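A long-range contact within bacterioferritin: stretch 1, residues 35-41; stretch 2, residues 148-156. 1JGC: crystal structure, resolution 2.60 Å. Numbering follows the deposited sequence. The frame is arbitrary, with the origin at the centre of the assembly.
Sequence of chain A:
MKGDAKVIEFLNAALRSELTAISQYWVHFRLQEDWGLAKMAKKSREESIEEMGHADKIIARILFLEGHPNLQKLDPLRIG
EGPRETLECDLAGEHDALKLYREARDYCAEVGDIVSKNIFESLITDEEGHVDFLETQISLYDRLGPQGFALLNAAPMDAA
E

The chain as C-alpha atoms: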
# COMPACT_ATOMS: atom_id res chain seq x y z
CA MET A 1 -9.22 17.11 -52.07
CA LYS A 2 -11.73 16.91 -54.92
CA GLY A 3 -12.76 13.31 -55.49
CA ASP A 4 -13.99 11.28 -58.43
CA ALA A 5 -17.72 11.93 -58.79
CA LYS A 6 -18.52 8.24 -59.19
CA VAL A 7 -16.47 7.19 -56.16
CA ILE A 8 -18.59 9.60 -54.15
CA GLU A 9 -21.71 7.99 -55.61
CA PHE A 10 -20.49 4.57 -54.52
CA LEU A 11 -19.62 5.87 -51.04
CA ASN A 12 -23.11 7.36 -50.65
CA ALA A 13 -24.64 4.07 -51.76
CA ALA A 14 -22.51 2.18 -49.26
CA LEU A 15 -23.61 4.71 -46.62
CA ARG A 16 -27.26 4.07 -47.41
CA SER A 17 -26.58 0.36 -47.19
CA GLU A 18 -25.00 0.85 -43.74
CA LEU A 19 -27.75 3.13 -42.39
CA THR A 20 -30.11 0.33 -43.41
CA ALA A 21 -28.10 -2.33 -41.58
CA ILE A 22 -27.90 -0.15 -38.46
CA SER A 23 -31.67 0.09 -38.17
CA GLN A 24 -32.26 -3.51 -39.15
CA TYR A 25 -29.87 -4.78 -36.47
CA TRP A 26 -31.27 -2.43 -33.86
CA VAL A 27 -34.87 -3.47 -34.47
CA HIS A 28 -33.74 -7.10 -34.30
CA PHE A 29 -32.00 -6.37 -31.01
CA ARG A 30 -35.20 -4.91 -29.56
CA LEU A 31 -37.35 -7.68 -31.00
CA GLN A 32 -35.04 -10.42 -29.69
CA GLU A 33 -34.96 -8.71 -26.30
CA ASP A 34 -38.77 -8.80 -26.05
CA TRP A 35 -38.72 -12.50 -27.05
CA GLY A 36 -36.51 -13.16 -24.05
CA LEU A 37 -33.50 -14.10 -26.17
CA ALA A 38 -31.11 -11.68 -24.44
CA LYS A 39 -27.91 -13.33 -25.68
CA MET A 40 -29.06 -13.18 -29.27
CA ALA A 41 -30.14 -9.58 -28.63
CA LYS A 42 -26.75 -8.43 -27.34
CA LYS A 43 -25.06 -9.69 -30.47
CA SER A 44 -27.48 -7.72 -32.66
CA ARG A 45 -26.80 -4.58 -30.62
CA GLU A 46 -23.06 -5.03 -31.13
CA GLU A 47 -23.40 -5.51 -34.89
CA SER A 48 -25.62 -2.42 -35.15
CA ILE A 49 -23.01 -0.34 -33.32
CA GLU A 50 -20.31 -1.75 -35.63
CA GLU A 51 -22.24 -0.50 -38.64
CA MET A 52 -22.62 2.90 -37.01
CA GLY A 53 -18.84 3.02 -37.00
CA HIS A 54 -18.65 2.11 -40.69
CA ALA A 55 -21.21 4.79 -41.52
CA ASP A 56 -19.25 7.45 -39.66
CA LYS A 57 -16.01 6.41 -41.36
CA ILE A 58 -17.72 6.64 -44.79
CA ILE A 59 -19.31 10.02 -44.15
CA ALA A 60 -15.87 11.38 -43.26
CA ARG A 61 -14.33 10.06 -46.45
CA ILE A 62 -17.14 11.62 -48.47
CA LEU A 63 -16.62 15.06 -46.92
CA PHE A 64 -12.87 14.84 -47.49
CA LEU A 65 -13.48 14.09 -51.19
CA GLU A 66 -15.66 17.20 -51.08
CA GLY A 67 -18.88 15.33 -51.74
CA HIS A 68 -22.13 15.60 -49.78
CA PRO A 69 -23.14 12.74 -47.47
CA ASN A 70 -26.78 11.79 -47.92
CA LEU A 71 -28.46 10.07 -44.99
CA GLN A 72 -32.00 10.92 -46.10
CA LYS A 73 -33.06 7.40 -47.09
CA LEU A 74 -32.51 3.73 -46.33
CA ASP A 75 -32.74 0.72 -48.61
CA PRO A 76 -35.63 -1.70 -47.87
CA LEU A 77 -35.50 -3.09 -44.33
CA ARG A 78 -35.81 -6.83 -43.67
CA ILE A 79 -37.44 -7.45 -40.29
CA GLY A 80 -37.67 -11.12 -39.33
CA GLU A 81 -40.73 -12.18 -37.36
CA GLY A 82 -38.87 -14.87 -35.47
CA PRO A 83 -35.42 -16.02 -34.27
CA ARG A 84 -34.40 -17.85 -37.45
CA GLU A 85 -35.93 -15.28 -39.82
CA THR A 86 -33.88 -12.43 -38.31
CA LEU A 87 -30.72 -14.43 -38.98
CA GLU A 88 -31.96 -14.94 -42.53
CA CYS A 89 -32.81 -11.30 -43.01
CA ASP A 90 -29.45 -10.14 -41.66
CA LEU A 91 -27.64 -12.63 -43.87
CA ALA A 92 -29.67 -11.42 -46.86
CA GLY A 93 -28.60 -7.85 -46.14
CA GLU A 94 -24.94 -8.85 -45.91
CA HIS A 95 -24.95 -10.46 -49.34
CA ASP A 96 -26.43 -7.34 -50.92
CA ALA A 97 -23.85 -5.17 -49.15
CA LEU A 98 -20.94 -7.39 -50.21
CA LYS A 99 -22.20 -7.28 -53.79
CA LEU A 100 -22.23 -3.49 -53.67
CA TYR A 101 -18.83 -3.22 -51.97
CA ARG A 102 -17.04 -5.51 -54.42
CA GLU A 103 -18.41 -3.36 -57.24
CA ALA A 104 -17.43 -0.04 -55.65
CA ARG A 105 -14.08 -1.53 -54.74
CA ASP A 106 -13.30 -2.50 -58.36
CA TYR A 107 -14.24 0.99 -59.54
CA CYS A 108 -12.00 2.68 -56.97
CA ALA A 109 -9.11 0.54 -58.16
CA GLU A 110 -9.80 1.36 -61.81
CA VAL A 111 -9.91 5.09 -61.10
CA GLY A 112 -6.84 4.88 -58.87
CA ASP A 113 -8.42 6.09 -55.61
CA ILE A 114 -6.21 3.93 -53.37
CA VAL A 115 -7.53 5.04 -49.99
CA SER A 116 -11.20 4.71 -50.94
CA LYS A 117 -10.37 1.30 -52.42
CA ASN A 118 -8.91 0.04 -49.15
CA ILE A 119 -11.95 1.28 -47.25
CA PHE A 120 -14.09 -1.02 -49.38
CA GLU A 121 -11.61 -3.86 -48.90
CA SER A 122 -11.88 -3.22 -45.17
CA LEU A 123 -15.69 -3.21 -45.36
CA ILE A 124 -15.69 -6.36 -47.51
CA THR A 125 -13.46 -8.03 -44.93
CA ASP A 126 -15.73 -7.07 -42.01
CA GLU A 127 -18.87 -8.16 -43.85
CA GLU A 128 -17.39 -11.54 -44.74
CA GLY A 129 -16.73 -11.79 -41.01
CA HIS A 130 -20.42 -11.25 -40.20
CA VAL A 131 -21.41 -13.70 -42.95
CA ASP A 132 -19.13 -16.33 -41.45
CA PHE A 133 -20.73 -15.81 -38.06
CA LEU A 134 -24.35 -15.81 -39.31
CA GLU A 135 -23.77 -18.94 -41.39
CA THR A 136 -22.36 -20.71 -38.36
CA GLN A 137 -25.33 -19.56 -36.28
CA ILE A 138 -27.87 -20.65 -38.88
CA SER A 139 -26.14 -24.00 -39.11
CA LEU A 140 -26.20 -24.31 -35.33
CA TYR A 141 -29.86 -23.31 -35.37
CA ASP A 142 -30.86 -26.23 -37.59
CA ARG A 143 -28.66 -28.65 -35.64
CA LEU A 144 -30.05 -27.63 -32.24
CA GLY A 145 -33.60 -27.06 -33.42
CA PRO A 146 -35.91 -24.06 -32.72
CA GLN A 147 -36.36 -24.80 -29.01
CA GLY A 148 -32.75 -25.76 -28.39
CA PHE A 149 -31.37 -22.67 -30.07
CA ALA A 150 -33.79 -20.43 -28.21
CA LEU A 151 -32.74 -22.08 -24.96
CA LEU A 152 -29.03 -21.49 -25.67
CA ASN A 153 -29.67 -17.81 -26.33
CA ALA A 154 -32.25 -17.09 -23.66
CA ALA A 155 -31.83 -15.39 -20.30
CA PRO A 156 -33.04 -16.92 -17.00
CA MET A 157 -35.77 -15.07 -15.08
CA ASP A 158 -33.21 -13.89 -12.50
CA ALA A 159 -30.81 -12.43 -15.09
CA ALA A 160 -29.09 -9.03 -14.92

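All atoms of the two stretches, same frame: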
# COMPACT_ATOMS: atom_id res chain seq x y z
N TRP A 35 -38.45 -11.06 -26.94
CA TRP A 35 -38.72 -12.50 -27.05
C TRP A 35 -38.05 -13.24 -25.90
O TRP A 35 -38.31 -14.43 -25.68
CB TRP A 35 -38.20 -13.07 -28.38
CG TRP A 35 -38.96 -12.61 -29.59
CD1 TRP A 35 -40.27 -12.22 -29.63
CD2 TRP A 35 -38.47 -12.48 -30.93
NE1 TRP A 35 -40.62 -11.85 -30.90
CE2 TRP A 35 -39.54 -12.00 -31.72
CE3 TRP A 35 -37.23 -12.71 -31.54
CZ2 TRP A 35 -39.40 -11.75 -33.09
CZ3 TRP A 35 -37.09 -12.46 -32.90
CH2 TRP A 35 -38.17 -11.99 -33.66
N GLY A 36 -37.19 -12.54 -25.17
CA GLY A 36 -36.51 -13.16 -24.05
C GLY A 36 -35.21 -13.81 -24.46
O GLY A 36 -34.62 -14.57 -23.69
N LEU A 37 -34.75 -13.53 -25.67
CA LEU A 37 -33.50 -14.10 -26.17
C LEU A 37 -32.39 -13.06 -26.01
O LEU A 37 -31.80 -12.60 -26.99
CB LEU A 37 -33.66 -14.48 -27.64
CG LEU A 37 -34.88 -15.37 -27.95
CD1 LEU A 37 -34.89 -15.74 -29.42
CD2 LEU A 37 -34.83 -16.62 -27.09
N ALA A 38 -32.11 -12.69 -24.76
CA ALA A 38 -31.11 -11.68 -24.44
C ALA A 38 -29.74 -11.86 -25.09
O ALA A 38 -29.14 -10.90 -25.56
CB ALA A 38 -30.96 -11.57 -22.94
N LYS A 39 -29.24 -13.09 -25.11
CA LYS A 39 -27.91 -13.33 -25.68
C LYS A 39 -27.88 -13.10 -27.17
O LYS A 39 -26.87 -12.64 -27.72
CB LYS A 39 -27.45 -14.74 -25.32
CG LYS A 39 -27.52 -14.96 -23.83
CD LYS A 39 -27.01 -16.30 -23.42
CE LYS A 39 -26.99 -16.39 -21.90
NZ LYS A 39 -26.49 -17.73 -21.49
N MET A 40 -28.98 -13.41 -27.84
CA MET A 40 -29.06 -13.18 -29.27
C MET A 40 -29.18 -11.66 -29.46
O MET A 40 -28.60 -11.08 -30.38
CB MET A 40 -30.29 -13.91 -29.81
CG MET A 40 -30.61 -13.66 -31.25
SD MET A 40 -31.91 -14.80 -31.83
CE MET A 40 -31.31 -15.09 -33.51
N ALA A 41 -29.92 -11.02 -28.57
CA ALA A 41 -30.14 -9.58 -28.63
C ALA A 41 -28.85 -8.77 -28.50
O ALA A 41 -28.64 -7.82 -29.25
CB ALA A 41 -31.13 -9.17 -27.55
N GLY A 148 -34.10 -25.68 -28.90
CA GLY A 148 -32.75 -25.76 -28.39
C GLY A 148 -31.95 -24.49 -28.60
O GLY A 148 -31.22 -24.05 -27.71
N PHE A 149 -32.09 -23.90 -29.78
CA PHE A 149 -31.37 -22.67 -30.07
C PHE A 149 -31.88 -21.54 -29.20
O PHE A 149 -31.10 -20.73 -28.70
CB PHE A 149 -31.54 -22.28 -31.54
CG PHE A 149 -30.71 -21.10 -31.96
CD1 PHE A 149 -29.40 -21.28 -32.40
CD2 PHE A 149 -31.22 -19.81 -31.89
CE1 PHE A 149 -28.62 -20.19 -32.76
CE2 PHE A 149 -30.44 -18.72 -32.24
CZ PHE A 149 -29.15 -18.91 -32.68
N ALA A 150 -33.19 -21.47 -29.02
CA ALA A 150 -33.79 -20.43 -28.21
C ALA A 150 -33.30 -20.58 -26.77
O ALA A 150 -32.99 -19.60 -26.11
CB ALA A 150 -35.31 -20.53 -28.26
N LEU A 151 -33.20 -21.82 -26.31
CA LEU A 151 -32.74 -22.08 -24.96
C LEU A 151 -31.31 -21.56 -24.77
O LEU A 151 -31.03 -20.84 -23.81
CB LEU A 151 -32.80 -23.59 -24.68
CG LEU A 151 -32.32 -24.08 -23.31
CD1 LEU A 151 -32.98 -23.28 -22.20
CD2 LEU A 151 -32.66 -25.56 -23.17
N LEU A 152 -30.43 -21.91 -25.70
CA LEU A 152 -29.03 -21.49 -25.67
C LEU A 152 -28.85 -19.97 -25.66
O LEU A 152 -27.86 -19.45 -25.13
CB LEU A 152 -28.29 -22.06 -26.89
CG LEU A 152 -26.84 -21.63 -27.14
CD1 LEU A 152 -25.96 -22.14 -26.01
CD2 LEU A 152 -26.36 -22.19 -28.46
N ASN A 153 -29.79 -19.25 -26.25
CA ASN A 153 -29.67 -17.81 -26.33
C ASN A 153 -30.64 -17.03 -25.48
O ASN A 153 -30.77 -15.81 -25.65
CB ASN A 153 -29.77 -17.39 -27.79
CG ASN A 153 -28.51 -17.73 -28.56
OD1 ASN A 153 -27.49 -17.06 -28.42
ND2 ASN A 153 -28.57 -18.79 -29.36
N ALA A 154 -31.28 -17.72 -24.55
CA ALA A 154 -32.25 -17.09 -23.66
C ALA A 154 -31.66 -16.73 -22.30
O ALA A 154 -30.64 -17.28 -21.88
CB ALA A 154 -33.45 -18.01 -23.47
N ALA A 155 -32.29 -15.80 -21.62
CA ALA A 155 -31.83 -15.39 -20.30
C ALA A 155 -32.78 -15.93 -19.23
O ALA A 155 -33.99 -15.93 -19.41
CB ALA A 155 -31.75 -13.87 -20.22
N PRO A 156 -32.22 -16.39 -18.10
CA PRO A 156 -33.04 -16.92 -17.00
C PRO A 156 -33.86 -15.78 -16.41
O PRO A 156 -33.52 -14.61 -16.60
CB PRO A 156 -31.99 -17.46 -16.02
CG PRO A 156 -30.81 -17.77 -16.89
CD PRO A 156 -30.79 -16.59 -17.84
O HOH W 1 -26.36 -20.41 -22.48

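The direct hydrogen bonds across this contact are backbone to backbone. The amide of Lys39, in the first turn of a helix whose N-cap position is Leu37, has no helical partner and donates to the carbonyl of Asn153 (Lys39 N to Asn153 O, 3.2 Å). Asn153 is the first residue to leave helical geometry at the end of the other helix, so its carbonyl is free to accept. A weak hydrogen bond, Ala155 N to Gly36 O at 3.4 Å, joins the two backbones a second time, and Ala154 CA adds a CA-H...O contact to the same Gly36 O at 3.5 Å. Gly36 closes a Schellman motif at positive phi, where a CB would jam against the preceding carbonyl, so glycine fits. Asn153 secures its own turn, its ND2 donating to Phe149 O at 3.3 Å.

The extended side chain of Lys39 reaches along stretch 2. Its long aliphatic part passes Leu152 O (Lys39 CD, 3.7 Å) and Ala154 O (Lys39 CE, 3.8 Å), while the charged amine at its end can bind water; one water accepts from Lys39 NZ (2.9 Å) and donates to Leu152 O (3.2 Å).

The remaining contacts are largely apolar. Leu37 CD2 lies 4.1 Å from both Ala150 CB and Ala154 CB, so one branched apolar side chain meets two methyls. Ala38 CB meets Ala155 CB at 3.6 Å, while the flexible Met40 brings its CE to the edge of the Phe149 ring, 3.9 Å from Phe149 CE2.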